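Local coordinates for Phikz039 (Pseudomonas phage phikz, PDB 3ZBQ), which is a phage-encoded member of the tubulin-like family, modelled here with guanosine-5'-diphosphate in its nucleotide pocket, at residues Tyr10-Ala15 with Ser110-Ser115; Ile50-Asp55 with Pro86-His91; Val126-Val131 with Asn187-Leu192; Ile139-Ser144 with Lys290-Arg295; Ala209-His214 with Phe278-Leu283. One frame throughout, in Å; residues are numbered along the deposited sequence.

Contact 1 of 5, residues Tyr10-Ala15 with Ser110-Ser115. With GDP (guanosine-5'-diphosphate), chain B.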
# COMPACT_ATOMS: atom_id res chain seq x y z
N TYR A 10 -0.84 2.86 9.58
CA TYR A 10 -0.92 1.42 9.85
C TYR A 10 0.17 0.71 9.06
O TYR A 10 0.09 0.64 7.82
CB TYR A 10 -2.29 0.87 9.42
CG TYR A 10 -3.49 1.49 10.12
CD1 TYR A 10 -4.04 2.68 9.67
CD2 TYR A 10 -4.08 0.86 11.21
CE1 TYR A 10 -5.15 3.24 10.30
CE2 TYR A 10 -5.19 1.41 11.84
CZ TYR A 10 -5.71 2.60 11.38
OH TYR A 10 -6.81 3.14 12.02
N PHE A 11 1.16 0.16 9.76
CA PHE A 11 2.25 -0.58 9.13
C PHE A 11 1.91 -2.06 9.21
O PHE A 11 1.78 -2.61 10.30
CB PHE A 11 3.57 -0.31 9.85
CG PHE A 11 4.11 1.09 9.65
CD1 PHE A 11 4.57 1.50 8.40
CD2 PHE A 11 4.16 1.99 10.71
CE1 PHE A 11 5.07 2.78 8.21
CE2 PHE A 11 4.66 3.28 10.53
CZ PHE A 11 5.11 3.68 9.29
N CYS A 12 1.75 -2.71 8.06
CA CYS A 12 1.23 -4.07 8.00
C CYS A 12 2.19 -5.04 7.33
O CYS A 12 2.73 -4.76 6.25
CB CYS A 12 -0.12 -4.12 7.27
SG CYS A 12 -1.33 -2.91 7.83
N GLY A 13 2.37 -6.20 7.96
CA GLY A 13 3.24 -7.23 7.43
C GLY A 13 4.71 -6.84 7.53
O GLY A 13 5.02 -5.78 8.05
N GLY A 14 5.59 -7.69 7.01
CA GLY A 14 7.03 -7.46 7.11
C GLY A 14 7.51 -6.14 6.53
O GLY A 14 8.20 -5.38 7.20
N ALA A 15 7.15 -5.87 5.28
CA ALA A 15 7.60 -4.66 4.62
C ALA A 15 7.12 -3.45 5.41
O ALA A 15 7.85 -2.48 5.55
CB ALA A 15 7.10 -4.60 3.18
N SER A 110 -0.45 -7.70 2.39
CA SER A 110 -1.33 -7.58 1.23
C SER A 110 -2.75 -8.08 1.47
O SER A 110 -3.59 -8.06 0.57
CB SER A 110 -0.74 -8.34 0.05
OG SER A 110 -0.87 -9.75 0.25
N THR A 111 -3.03 -8.52 2.69
CA THR A 111 -4.40 -8.86 3.08
C THR A 111 -4.86 -7.97 4.23
O THR A 111 -5.93 -7.36 4.15
CB THR A 111 -4.55 -10.36 3.43
OG1 THR A 111 -3.59 -10.71 4.43
CG2 THR A 111 -4.33 -11.22 2.19
N ILE A 112 -4.05 -7.88 5.29
CA ILE A 112 -4.34 -6.97 6.40
C ILE A 112 -4.50 -5.52 5.91
O ILE A 112 -5.46 -4.86 6.27
CB ILE A 112 -3.23 -6.99 7.48
CG1 ILE A 112 -3.16 -8.36 8.16
CG2 ILE A 112 -3.47 -5.91 8.54
CD1 ILE A 112 -1.88 -8.57 9.01
N GLY A 113 -3.56 -5.05 5.09
CA GLY A 113 -3.59 -3.67 4.62
C GLY A 113 -4.86 -3.33 3.87
O GLY A 113 -5.61 -2.43 4.28
N PRO A 114 -5.11 -4.03 2.76
CA PRO A 114 -6.33 -3.75 2.00
C PRO A 114 -7.61 -4.01 2.81
O PRO A 114 -8.60 -3.32 2.59
CB PRO A 114 -6.23 -4.71 0.81
CG PRO A 114 -4.74 -4.86 0.60
CD PRO A 114 -4.17 -4.88 2.00
N SER A 115 -7.59 -4.98 3.72
CA SER A 115 -8.75 -5.19 4.58
C SER A 115 -9.01 -4.01 5.50
O SER A 115 -10.17 -3.64 5.73
CB SER A 115 -8.62 -6.47 5.40
OG SER A 115 -8.52 -7.59 4.56
PB GDP B . 4.32 -10.19 4.46
O1B GDP B . 4.91 -10.15 5.85
O2B GDP B . 3.44 -8.98 4.23
O3B GDP B . 3.55 -11.46 4.21
O3A GDP B . 5.48 -10.15 3.34
PA GDP B . 6.77 -9.18 3.35
O1A GDP B . 7.72 -9.36 4.50
O2A GDP B . 6.33 -7.74 3.20
O5' GDP B . 7.51 -9.65 2.01
C5' GDP B . 6.84 -9.66 0.76
C4' GDP B . 7.72 -8.98 -0.29
O4' GDP B . 7.81 -7.58 0.01
C3' GDP B . 9.16 -9.46 -0.29
O3' GDP B . 9.29 -10.61 -1.15
C2' GDP B . 9.92 -8.27 -0.81
O2' GDP B . 9.82 -8.23 -2.24
C1' GDP B . 9.10 -7.08 -0.34
N9 GDP B . 9.67 -6.46 0.87
C8 GDP B . 9.67 -6.95 2.13
N7 GDP B . 10.26 -6.07 2.98
C5 GDP B . 10.63 -4.99 2.27
C6 GDP B . 11.31 -3.70 2.53
O6 GDP B . 11.67 -3.38 3.69
N1 GDP B . 11.48 -2.87 1.48
C2 GDP B . 11.09 -3.18 0.23
N2 GDP B . 11.32 -2.31 -0.79
N3 GDP B . 10.48 -4.34 -0.08
C4 GDP B . 10.23 -5.26 0.88

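Contact 2 of 5, residues Ile50-Asp55 with Pro86-His91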
# COMPACT_ATOMS: atom_id res chain seq x y z
N ILE A 50 -0.16 -5.17 17.15
CA ILE A 50 -1.05 -6.33 17.28
C ILE A 50 -0.50 -7.44 16.40
O ILE A 50 -0.35 -7.27 15.19
CB ILE A 50 -2.49 -6.01 16.83
CG1 ILE A 50 -3.18 -5.10 17.84
CG2 ILE A 50 -3.30 -7.30 16.70
CD1 ILE A 50 -4.55 -4.62 17.38
N ILE A 51 -0.19 -8.57 17.03
CA ILE A 51 0.25 -9.77 16.30
C ILE A 51 -0.88 -10.79 16.28
O ILE A 51 -1.39 -11.18 17.33
CB ILE A 51 1.51 -10.38 16.94
CG1 ILE A 51 2.63 -9.34 17.00
CG2 ILE A 51 1.97 -11.62 16.16
CD1 ILE A 51 2.97 -8.73 15.63
N ILE A 52 -1.30 -11.19 15.09
CA ILE A 52 -2.43 -12.10 14.95
C ILE A 52 -1.91 -13.53 14.91
O ILE A 52 -1.24 -13.93 13.95
CB ILE A 52 -3.22 -11.82 13.67
CG1 ILE A 52 -3.73 -10.37 13.68
CG2 ILE A 52 -4.41 -12.77 13.53
CD1 ILE A 52 -4.39 -9.96 12.38
N GLU A 53 -2.20 -14.29 15.96
CA GLU A 53 -1.67 -15.64 16.07
C GLU A 53 -2.52 -16.66 15.31
O GLU A 53 -3.74 -16.53 15.22
CB GLU A 53 -1.57 -16.05 17.54
CG GLU A 53 -0.54 -15.29 18.35
CD GLU A 53 -0.46 -15.79 19.78
OE1 GLU A 53 -1.44 -16.42 20.24
OE2 GLU A 53 0.57 -15.56 20.45
N ALA A 54 -1.88 -17.70 14.79
CA ALA A 54 -2.59 -18.78 14.12
C ALA A 54 -2.64 -20.00 15.04
O ALA A 54 -1.74 -20.20 15.85
CB ALA A 54 -1.93 -19.12 12.80
N ASP A 55 -3.69 -20.80 14.91
CA ASP A 55 -3.79 -22.05 15.66
C ASP A 55 -2.68 -22.99 15.22
O ASP A 55 -2.59 -23.34 14.05
CB ASP A 55 -5.14 -22.73 15.42
CG ASP A 55 -6.29 -22.00 16.10
OD1 ASP A 55 -6.10 -21.52 17.24
OD2 ASP A 55 -7.38 -21.90 15.49
N PRO A 86 -12.29 -5.80 12.37
CA PRO A 86 -13.06 -4.85 13.18
C PRO A 86 -12.41 -4.59 14.55
O PRO A 86 -12.33 -3.44 14.98
CB PRO A 86 -14.40 -5.55 13.35
CG PRO A 86 -14.54 -6.39 12.13
CD PRO A 86 -13.15 -6.90 11.88
N ALA A 87 -11.94 -5.64 15.21
CA ALA A 87 -11.34 -5.45 16.53
C ALA A 87 -10.09 -4.58 16.42
O ALA A 87 -9.88 -3.67 17.23
CB ALA A 87 -10.98 -6.80 17.13
N ILE A 88 -9.28 -4.85 15.41
CA ILE A 88 -8.03 -4.13 15.21
C ILE A 88 -8.34 -2.66 14.94
O ILE A 88 -7.68 -1.76 15.47
CB ILE A 88 -7.22 -4.76 14.07
CG1 ILE A 88 -6.69 -6.12 14.53
CG2 ILE A 88 -6.07 -3.85 13.65
CD1 ILE A 88 -6.08 -6.97 13.43
N ALA A 89 -9.36 -2.42 14.13
CA ALA A 89 -9.75 -1.05 13.79
C ALA A 89 -10.32 -0.33 15.01
O ALA A 89 -10.25 0.90 15.12
CB ALA A 89 -10.76 -1.05 12.66
N HIS A 90 -10.90 -1.10 15.92
CA HIS A 90 -11.41 -0.53 17.16
C HIS A 90 -10.24 -0.18 18.07
O HIS A 90 -10.22 0.86 18.72
CB HIS A 90 -12.33 -1.53 17.86
CG HIS A 90 -12.83 -1.06 19.19
ND1 HIS A 90 -14.04 -0.42 19.35
CD2 HIS A 90 -12.28 -1.14 20.43
CE1 HIS A 90 -14.22 -0.13 20.63
NE2 HIS A 90 -13.17 -0.56 21.30
N HIS A 91 -9.25 -1.06 18.10
CA HIS A 91 -8.05 -0.89 18.92
C HIS A 91 -7.19 0.30 18.49
O HIS A 91 -6.64 1.01 19.34
CB HIS A 91 -7.22 -2.17 18.86
CG HIS A 91 -6.14 -2.25 19.90
ND1 HIS A 91 -5.16 -1.28 20.04
CD2 HIS A 91 -5.86 -3.19 20.83
CE1 HIS A 91 -4.34 -1.63 21.01
NE2 HIS A 91 -4.74 -2.78 21.51

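Contact 3 of 5, residues Val126-Val131 with Asn187-Leu192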
# COMPACT_ATOMS: atom_id res chain seq x y z
N VAL A 126 -10.75 8.80 5.30
CA VAL A 126 -9.84 9.18 4.23
C VAL A 126 -8.57 8.35 4.38
O VAL A 126 -7.91 8.37 5.43
CB VAL A 126 -9.48 10.66 4.34
CG1 VAL A 126 -8.36 11.03 3.37
CG2 VAL A 126 -10.72 11.52 4.10
N VAL A 127 -8.24 7.62 3.32
CA VAL A 127 -7.17 6.63 3.39
C VAL A 127 -6.27 6.70 2.16
O VAL A 127 -6.75 6.85 1.03
CB VAL A 127 -7.75 5.19 3.46
CG1 VAL A 127 -6.62 4.15 3.72
CG2 VAL A 127 -8.82 5.07 4.55
N VAL A 128 -4.96 6.59 2.38
CA VAL A 128 -4.01 6.42 1.29
C VAL A 128 -3.16 5.19 1.59
O VAL A 128 -2.78 4.96 2.73
CB VAL A 128 -3.09 7.65 1.15
CG1 VAL A 128 -1.94 7.36 0.19
CG2 VAL A 128 -3.91 8.85 0.67
N SER A 129 -2.87 4.39 0.57
CA SER A 129 -1.97 3.24 0.74
C SER A 129 -0.63 3.52 0.10
O SER A 129 -0.55 4.05 -1.02
CB SER A 129 -2.57 1.98 0.11
OG SER A 129 -3.58 1.44 0.93
N VAL A 130 0.43 3.12 0.80
CA VAL A 130 1.77 3.14 0.23
C VAL A 130 2.21 1.68 0.08
O VAL A 130 2.30 0.95 1.07
CB VAL A 130 2.76 3.97 1.09
CG1 VAL A 130 4.13 4.00 0.45
CG2 VAL A 130 2.24 5.42 1.25
N VAL A 131 2.39 1.24 -1.16
CA VAL A 131 2.53 -0.19 -1.46
C VAL A 131 3.74 -0.52 -2.32
O VAL A 131 4.28 0.35 -3.01
CB VAL A 131 1.24 -0.75 -2.11
CG1 VAL A 131 0.01 -0.40 -1.25
CG2 VAL A 131 1.05 -0.18 -3.53
N ASN A 187 6.97 11.06 4.79
CA ASN A 187 7.26 12.38 5.33
C ASN A 187 6.41 13.46 4.68
O ASN A 187 5.87 14.34 5.36
CB ASN A 187 8.73 12.72 5.18
CG ASN A 187 9.07 14.06 5.78
OD1 ASN A 187 9.57 14.96 5.10
ND2 ASN A 187 8.78 14.21 7.07
N ALA A 188 6.30 13.41 3.36
CA ALA A 188 5.54 14.44 2.65
C ALA A 188 4.07 14.37 3.03
O ALA A 188 3.42 15.39 3.26
CB ALA A 188 5.71 14.29 1.15
N LEU A 189 3.54 13.15 3.09
CA LEU A 189 2.14 12.94 3.44
C LEU A 189 1.82 13.44 4.85
O LEU A 189 0.80 14.12 5.06
CB LEU A 189 1.78 11.46 3.28
CG LEU A 189 1.61 10.98 1.83
CD1 LEU A 189 1.32 9.48 1.80
CD2 LEU A 189 0.50 11.76 1.11
N VAL A 190 2.68 13.11 5.81
CA VAL A 190 2.49 13.58 7.18
C VAL A 190 2.41 15.12 7.23
O VAL A 190 1.55 15.68 7.91
CB VAL A 190 3.60 13.05 8.11
CG1 VAL A 190 3.57 13.78 9.43
CG2 VAL A 190 3.42 11.55 8.33
N ILE A 191 3.30 15.79 6.50
CA ILE A 191 3.24 17.26 6.39
C ILE A 191 1.91 17.72 5.76
O ILE A 191 1.24 18.63 6.29
CB ILE A 191 4.43 17.82 5.55
CG1 ILE A 191 5.76 17.60 6.28
CG2 ILE A 191 4.24 19.31 5.24
CD1 ILE A 191 6.98 17.91 5.43
N LEU A 192 1.54 17.11 4.63
CA LEU A 192 0.29 17.48 3.96
C LEU A 192 -0.90 17.42 4.90
O LEU A 192 -1.77 18.30 4.89
CB LEU A 192 0.02 16.57 2.75
CG LEU A 192 -1.30 16.87 2.00
CD1 LEU A 192 -1.28 18.29 1.43
CD2 LEU A 192 -1.57 15.83 0.90

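Contact 4 of 5, residues Ile139-Ser144 with Lys290-Arg295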
# COMPACT_ATOMS: atom_id res chain seq x y z
N ILE A 139 4.98 -17.22 -7.14
CA ILE A 139 4.04 -16.95 -6.04
C ILE A 139 3.94 -15.46 -5.71
O ILE A 139 2.85 -14.93 -5.51
CB ILE A 139 4.34 -17.83 -4.77
CG1 ILE A 139 3.15 -17.79 -3.80
CG2 ILE A 139 5.66 -17.42 -4.11
CD1 ILE A 139 3.26 -18.81 -2.64
N SER A 140 5.07 -14.75 -5.66
CA SER A 140 5.02 -13.33 -5.33
C SER A 140 4.40 -12.50 -6.46
O SER A 140 3.74 -11.48 -6.21
CB SER A 140 6.40 -12.79 -4.95
OG SER A 140 7.28 -12.82 -6.06
N LEU A 141 4.60 -12.94 -7.70
CA LEU A 141 3.96 -12.27 -8.83
C LEU A 141 2.45 -12.52 -8.78
O LEU A 141 1.66 -11.62 -9.02
CB LEU A 141 4.55 -12.76 -10.16
CG LEU A 141 3.82 -12.36 -11.45
CD1 LEU A 141 3.73 -10.83 -11.61
CD2 LEU A 141 4.52 -12.98 -12.64
N ARG A 142 2.07 -13.75 -8.45
CA ARG A 142 0.67 -14.09 -8.24
C ARG A 142 0.07 -13.23 -7.12
O ARG A 142 -1.05 -12.72 -7.23
CB ARG A 142 0.55 -15.58 -7.90
CG ARG A 142 -0.86 -16.10 -7.82
CD ARG A 142 -0.87 -17.50 -7.23
NE ARG A 142 0.08 -18.36 -7.92
CZ ARG A 142 0.55 -19.51 -7.43
NH1 ARG A 142 0.15 -19.94 -6.24
NH2 ARG A 142 1.42 -20.22 -8.13
N ASN A 143 0.85 -13.03 -6.06
CA ASN A 143 0.40 -12.18 -4.96
C ASN A 143 0.25 -10.72 -5.36
O ASN A 143 -0.74 -10.08 -5.00
CB ASN A 143 1.32 -12.29 -3.75
CG ASN A 143 1.20 -13.63 -3.05
OD1 ASN A 143 0.24 -14.37 -3.29
ND2 ASN A 143 2.15 -13.95 -2.18
N SER A 144 1.22 -10.20 -6.11
CA SER A 144 1.16 -8.79 -6.54
C SER A 144 0.00 -8.57 -7.52
O SER A 144 -0.68 -7.54 -7.47
CB SER A 144 2.49 -8.32 -7.14
OG SER A 144 3.52 -8.26 -6.16
N LYS A 290 -0.24 -3.68 -16.85
CA LYS A 290 0.52 -4.11 -18.03
C LYS A 290 1.86 -4.74 -17.64
O LYS A 290 2.27 -5.77 -18.20
CB LYS A 290 0.72 -2.90 -18.96
CG LYS A 290 1.46 -3.22 -20.26
CD LYS A 290 0.73 -4.28 -21.08
CE LYS A 290 1.47 -4.57 -22.38
NZ LYS A 290 0.89 -5.73 -23.09
N ARG A 291 2.53 -4.15 -16.66
CA ARG A 291 3.82 -4.65 -16.20
C ARG A 291 3.71 -6.04 -15.58
O ARG A 291 4.55 -6.92 -15.83
CB ARG A 291 4.42 -3.67 -15.18
CG ARG A 291 5.68 -4.17 -14.46
CD ARG A 291 6.85 -4.38 -15.40
NE ARG A 291 8.08 -4.69 -14.67
CZ ARG A 291 9.18 -5.18 -15.23
NH1 ARG A 291 9.22 -5.41 -16.53
NH2 ARG A 291 10.25 -5.42 -14.49
N LEU A 292 2.67 -6.25 -14.78
CA LEU A 292 2.49 -7.54 -14.13
C LEU A 292 2.02 -8.58 -15.15
O LEU A 292 2.40 -9.75 -15.07
CB LEU A 292 1.50 -7.44 -12.96
CG LEU A 292 1.92 -6.51 -11.81
CD1 LEU A 292 0.90 -6.52 -10.69
CD2 LEU A 292 3.30 -6.89 -11.29
N GLU A 293 1.21 -8.14 -16.10
CA GLU A 293 0.75 -9.03 -17.17
C GLU A 293 1.93 -9.58 -17.96
O GLU A 293 2.01 -10.79 -18.22
CB GLU A 293 -0.22 -8.29 -18.09
CG GLU A 293 -0.82 -9.14 -19.21
CD GLU A 293 -1.87 -8.38 -20.00
OE1 GLU A 293 -1.50 -7.63 -20.93
OE2 GLU A 293 -3.08 -8.51 -19.68
N GLU A 294 2.86 -8.70 -18.31
CA GLU A 294 4.06 -9.11 -19.04
C GLU A 294 4.91 -10.07 -18.23
O GLU A 294 5.42 -11.06 -18.77
CB GLU A 294 4.89 -7.89 -19.46
CG GLU A 294 4.23 -7.04 -20.53
CD GLU A 294 4.82 -5.64 -20.61
OE1 GLU A 294 5.61 -5.28 -19.71
OE2 GLU A 294 4.49 -4.91 -21.57
N ARG A 295 5.08 -9.80 -16.94
CA ARG A 295 5.83 -10.73 -16.09
C ARG A 295 5.11 -12.07 -16.03
O ARG A 295 5.74 -13.13 -16.04
CB ARG A 295 6.03 -10.20 -14.66
CG ARG A 295 6.74 -8.85 -14.55
CD ARG A 295 8.12 -8.85 -15.17
NE ARG A 295 8.97 -9.91 -14.63
CZ ARG A 295 10.29 -9.93 -14.72
NH1 ARG A 295 10.93 -8.93 -15.32
NH2 ARG A 295 10.98 -10.93 -14.20

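Contact 5 of 5, residues Ala209-His214 with Phe278-Leu283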
# COMPACT_ATOMS: atom_id res chain seq x y z
N ALA A 209 -9.33 13.58 -1.56
CA ALA A 209 -9.24 12.12 -1.57
C ALA A 209 -10.54 11.50 -2.06
O ALA A 209 -10.53 10.50 -2.78
CB ALA A 209 -8.90 11.62 -0.17
N HIS A 210 -11.67 12.08 -1.67
CA HIS A 210 -12.99 11.56 -2.04
C HIS A 210 -13.60 12.35 -3.20
O HIS A 210 -14.75 12.80 -3.13
CB HIS A 210 -13.93 11.58 -0.82
CG HIS A 210 -13.50 10.66 0.28
ND1 HIS A 210 -14.02 10.72 1.55
CD2 HIS A 210 -12.58 9.67 0.30
CE1 HIS A 210 -13.46 9.80 2.30
NE2 HIS A 210 -12.58 9.14 1.57
N PHE A 211 -12.82 12.52 -4.26
CA PHE A 211 -13.22 13.32 -5.42
C PHE A 211 -14.43 12.73 -6.15
O PHE A 211 -15.06 13.41 -6.96
CB PHE A 211 -12.03 13.39 -6.39
CG PHE A 211 -11.48 12.04 -6.71
CD1 PHE A 211 -12.04 11.27 -7.73
CD2 PHE A 211 -10.45 11.50 -5.96
CE1 PHE A 211 -11.55 9.99 -8.02
CE2 PHE A 211 -9.96 10.23 -6.24
CZ PHE A 211 -10.52 9.48 -7.27
N HIS A 212 -14.72 11.46 -5.89
CA HIS A 212 -15.82 10.79 -6.57
C HIS A 212 -17.17 11.37 -6.13
O HIS A 212 -18.19 11.15 -6.80
CB HIS A 212 -15.77 9.29 -6.27
CG HIS A 212 -16.03 8.96 -4.83
ND1 HIS A 212 -15.17 9.32 -3.82
CD2 HIS A 212 -17.06 8.32 -4.24
CE1 HIS A 212 -15.66 8.91 -2.66
NE2 HIS A 212 -16.81 8.30 -2.89
N LYS A 213 -17.17 12.12 -5.03
CA LYS A 213 -18.38 12.73 -4.51
C LYS A 213 -18.89 13.83 -5.44
O LYS A 213 -20.06 14.21 -5.39
CB LYS A 213 -18.13 13.34 -3.12
CG LYS A 213 -17.99 12.33 -1.97
CD LYS A 213 -17.21 12.96 -0.80
CE LYS A 213 -18.02 14.02 -0.06
NZ LYS A 213 -17.29 14.50 1.16
N HIS A 214 -18.00 14.34 -6.29
CA HIS A 214 -18.29 15.56 -7.05
C HIS A 214 -18.06 15.42 -8.54
O HIS A 214 -18.30 16.36 -9.30
CB HIS A 214 -17.45 16.71 -6.48
CG HIS A 214 -17.59 16.86 -5.00
ND1 HIS A 214 -16.53 16.80 -4.13
CD2 HIS A 214 -18.70 17.03 -4.24
CE1 HIS A 214 -16.97 16.93 -2.90
NE2 HIS A 214 -18.28 17.08 -2.93
N PHE A 278 0.41 16.61 -4.65
CA PHE A 278 -0.04 15.26 -4.38
C PHE A 278 -1.10 14.99 -5.42
O PHE A 278 -2.24 15.43 -5.28
CB PHE A 278 -0.55 15.18 -2.95
CG PHE A 278 0.51 15.50 -1.92
CD1 PHE A 278 0.82 16.82 -1.62
CD2 PHE A 278 1.22 14.48 -1.30
CE1 PHE A 278 1.82 17.13 -0.68
CE2 PHE A 278 2.22 14.78 -0.36
CZ PHE A 278 2.52 16.10 -0.06
N VAL A 279 -0.71 14.30 -6.49
CA VAL A 279 -1.53 14.24 -7.69
C VAL A 279 -2.15 12.87 -7.85
O VAL A 279 -1.43 11.88 -7.95
CB VAL A 279 -0.70 14.55 -8.96
CG1 VAL A 279 -1.62 14.64 -10.18
CG2 VAL A 279 0.07 15.85 -8.79
N ILE A 280 -3.48 12.83 -7.87
CA ILE A 280 -4.20 11.58 -8.06
C ILE A 280 -4.67 11.46 -9.51
O ILE A 280 -5.33 12.35 -10.02
CB ILE A 280 -5.43 11.49 -7.11
CG1 ILE A 280 -4.98 11.49 -5.64
CG2 ILE A 280 -6.24 10.23 -7.37
CD1 ILE A 280 -6.13 11.56 -4.64
N ASN A 281 -4.31 10.37 -10.17
CA ASN A 281 -4.88 10.07 -11.49
C ASN A 281 -5.32 8.61 -11.57
O ASN A 281 -5.12 7.85 -10.63
CB ASN A 281 -3.90 10.43 -12.63
CG ASN A 281 -2.79 9.39 -12.82
OD1 ASN A 281 -2.51 8.57 -11.94
ND2 ASN A 281 -2.13 9.44 -13.98
N GLY A 282 -5.94 8.22 -12.68
CA GLY A 282 -6.40 6.85 -12.80
C GLY A 282 -5.59 6.08 -13.82
O GLY A 282 -5.40 4.86 -13.69
N LEU A 283 -5.10 6.79 -14.83
CA LEU A 283 -4.47 6.15 -15.98
C LEU A 283 -3.24 5.32 -15.62
O LEU A 283 -3.00 4.26 -16.20
CB LEU A 283 -4.08 7.20 -17.02
CG LEU A 283 -3.69 6.66 -18.40
CD1 LEU A 283 -4.86 5.87 -18.99
CD2 LEU A 283 -3.28 7.80 -19.32

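Contact 1 of 5, residues Tyr10-Ala15 with Ser110-Ser115
Cys12, closing strand 7-12, and Gly113 in helix 109-122 bring their CA atoms to 5.9 Å, a short spacing that fits the absence of a side chain at Gly113. Cys12 SG is anti to its own carbonyl carbon (chi1 -49°) and lies on Ile112, whose CG2 branch it meets at 3.8 Å; the same sulfur is 4.0 Å from Gly113 CA. Beyond the cysteine the chain turns at Gly13 (phi 71°), and the amides of the next two residues grip the GDP phosphates. Gly14 N bonds O1B of GDP at 2.8 Å, nearly straight at 169°, while Ala15 N reaches O2A of GDP at 2.9 Å on a more bent path. Ala107, Ser108 and Gly109, in the glycine-rich signature loop of tubulin-like proteins, add further backbone N-H groups to the nucleotide. In the sheet, strand 7-12 runs between strands 30-34 and 97-103, with Ile112 also on Ile33 and Cys12 on Leu116.

Contact 2 of 5, residues Ile50-Asp55 with Pro86-His91
Ile50 and Ile52 meet Ile88 and His91 where helix 85-91 packs on strand 49-51, the edge strand of the parallel part of the sheet in this tubulin-like alpha/beta fold. The closely packed end is all aliphatic. Ile52 and Ile88 cross at about a right angle, and their terminal methyls, Ile52 CD1 and Ile88 CD1, are 3.6 Å apart. Ile88 is buried, and Ile33 of the next strand backs it, while Leu80 and Ile81 of helix 74-81 cover Ile52. Ile50 serves both ends of the contact: its CD1 lies 3.9 Å from Ile88 CG1, and its CG2 is a little farther from that same atom.

Toward solvent the packing across the two segments thins to the His91 ring, though Ile50 also touches Phe92. His91 is exposed, and CG anti to its backbone N (chi1 -167°) swings the imidazole back past Ile50, the two side chains running in opposite directions. The result is a CH-pi contact over one ring face, with Ile50 CD1 4.1 Å from the centroid of the His91 ring and 25° off its normal. That methyl is shifted toward the rim of the ring, where Ile50 CD1 comes closest to His91 CG, at 3.8 Å.

Contact 3 of 5, residues Val126-Val131 with Asn187-Leu192
Val128 is the first residue of 126-131 to reach the helix, meeting Leu189 through its CG1 methyl, 4.2 Å from Leu189 CD1. The backbone spacing here is wide, 9.2 Å between Val128 CA and Leu189 CA, and the leucine bridges much of it. Its CG is anti to the carbonyl carbon and its CD1 is extended away from CA (chi2 177°), which sends that methyl out toward the strand. At Ser129 the strand alternation turns the side chain to the other face of the sheet, where OG bonds Tyr102 OH and the residue packs on Val117 of helix 109-122. This is the layered alpha/beta arrangement of the tubulin-like nucleotide-binding domain: helices cover both faces of the sheet, and helix 175-192 is consistent, by its place after the parallel strands and its Asn179 at GDP, with the central core helix of tubulins. Val130 returns to the Leu189 side. It meets the leucine tip to tip, with Val130 CG2 4.2 Å from Leu189 CD1. Both valines have CG1 anti to the backbone N, yet Val128 offers CG1 and Val130 offers CG2, and the single CD1 methyl takes contacts from both. Ile99 of strand 97-103 touches Val130 and Leu189 alike.

Contact 4 of 5, residues Ile139-Ser144 with Lys290-Arg295
In the antiparallel pairing of helix 138-158 with the C-terminal helix 284-304, Leu141 and Leu292 form the centre, their CA atoms 7.3 Å apart. The local axes approach to 10.4 Å at a signed crossing angle of -150°. Leu141, with CG anti to its backbone N (chi1 169°), spreads its two methyls over the facing helix: CD1 sits 4.0 Å from Leu292 CD2, whereas CD2 rests on the backbone of the next turn, 3.6 Å from Arg295 C. Leu292 answers in the other direction, its CD1 lying 3.7 Å from Ser144 O.

Helix 284-304 follows strand 275-281, the last in sequence, and leads into the C-terminal tail, so this packing lays that helix against the nucleotide-binding domain. The partner helix is tied in as well: Ser144 OG bonds Ser134 O, and Asn143 ND2 bonds Gly105 O and Lys72 O. The side chain of Arg295 takes part through its CB. This atom lies 3.8 Å from Leu141 CD2, and bends at chi2 and chi3 lead the rest of the chain away; its CD lies over the centre of one face of the Arg291 guanidinium. Arg291 NH2 in turn bonds Tyr135 OH, and the Tyr135 side chain touches both Leu141 and Arg295. Farther round the helix, Lys290 NZ makes long salt bridges to Glu293 OE1, at 3.7 Å, and Glu294 OE2.

Contact 5 of 5, residues Ala209-His214 with Phe278-Leu283
Phe211 and Ile280 cross obliquely, and the isoleucine divides its methyls between two neighbours. Its CG2, anti to the backbone N, touches the far part of the ring, 3.9 Å from Phe211 CE2; its CD1 points instead to the end of helix 202-209, 4.4 Å from Ala209 CA. Phe211 holds CG between its backbone N and carbonyl carbon (chi1 52°), and this carries the ring from the 3-10 turn 211-213 toward strand 275-281. That turn is closed by backbone bonds from Lys213 N to His210 O and from His214 N to Phe211 O, each 3.2 Å. Val222 touches both main side chains, and Ile240 and Ser241 lie against Phe211, so the ring packs on neighbouring strands at the C-terminal part of the mixed sheet. A polar tie lies beside the pair, where Trp208 NE1 bonds Phe278 O. Between the buried carbon groups the attraction is dispersive, so shape fit and removal from water probably account for the side-chain contact, while backbone bonds hold the two segments.

How the contacts relate
Contact 1 holds the GDP phosphates directly, and three others lie farther from GDP: the side chains of Ser144 in contact 4, Val130 in contact 3 and Ile52 in contact 2 are about 7, 10 and 11 Å away. Contacts 1 and 2 have centres 12 Å apart on the same sheet without touching. Contacts 3 and 5 do touch: Leu192 CD2 is 3.5 Å from Phe278 CG, joining helix 175-192 to strand 275-281, and Val126 CG1 is 3.6 Å from Ala209 CB, joining the start of 126-131 to the end of helix 202-209. Contact 5 falls between the two segments of contact 4 in sequence, strand 275-281 leading into helix 284-304, though their centres are 25 Å apart.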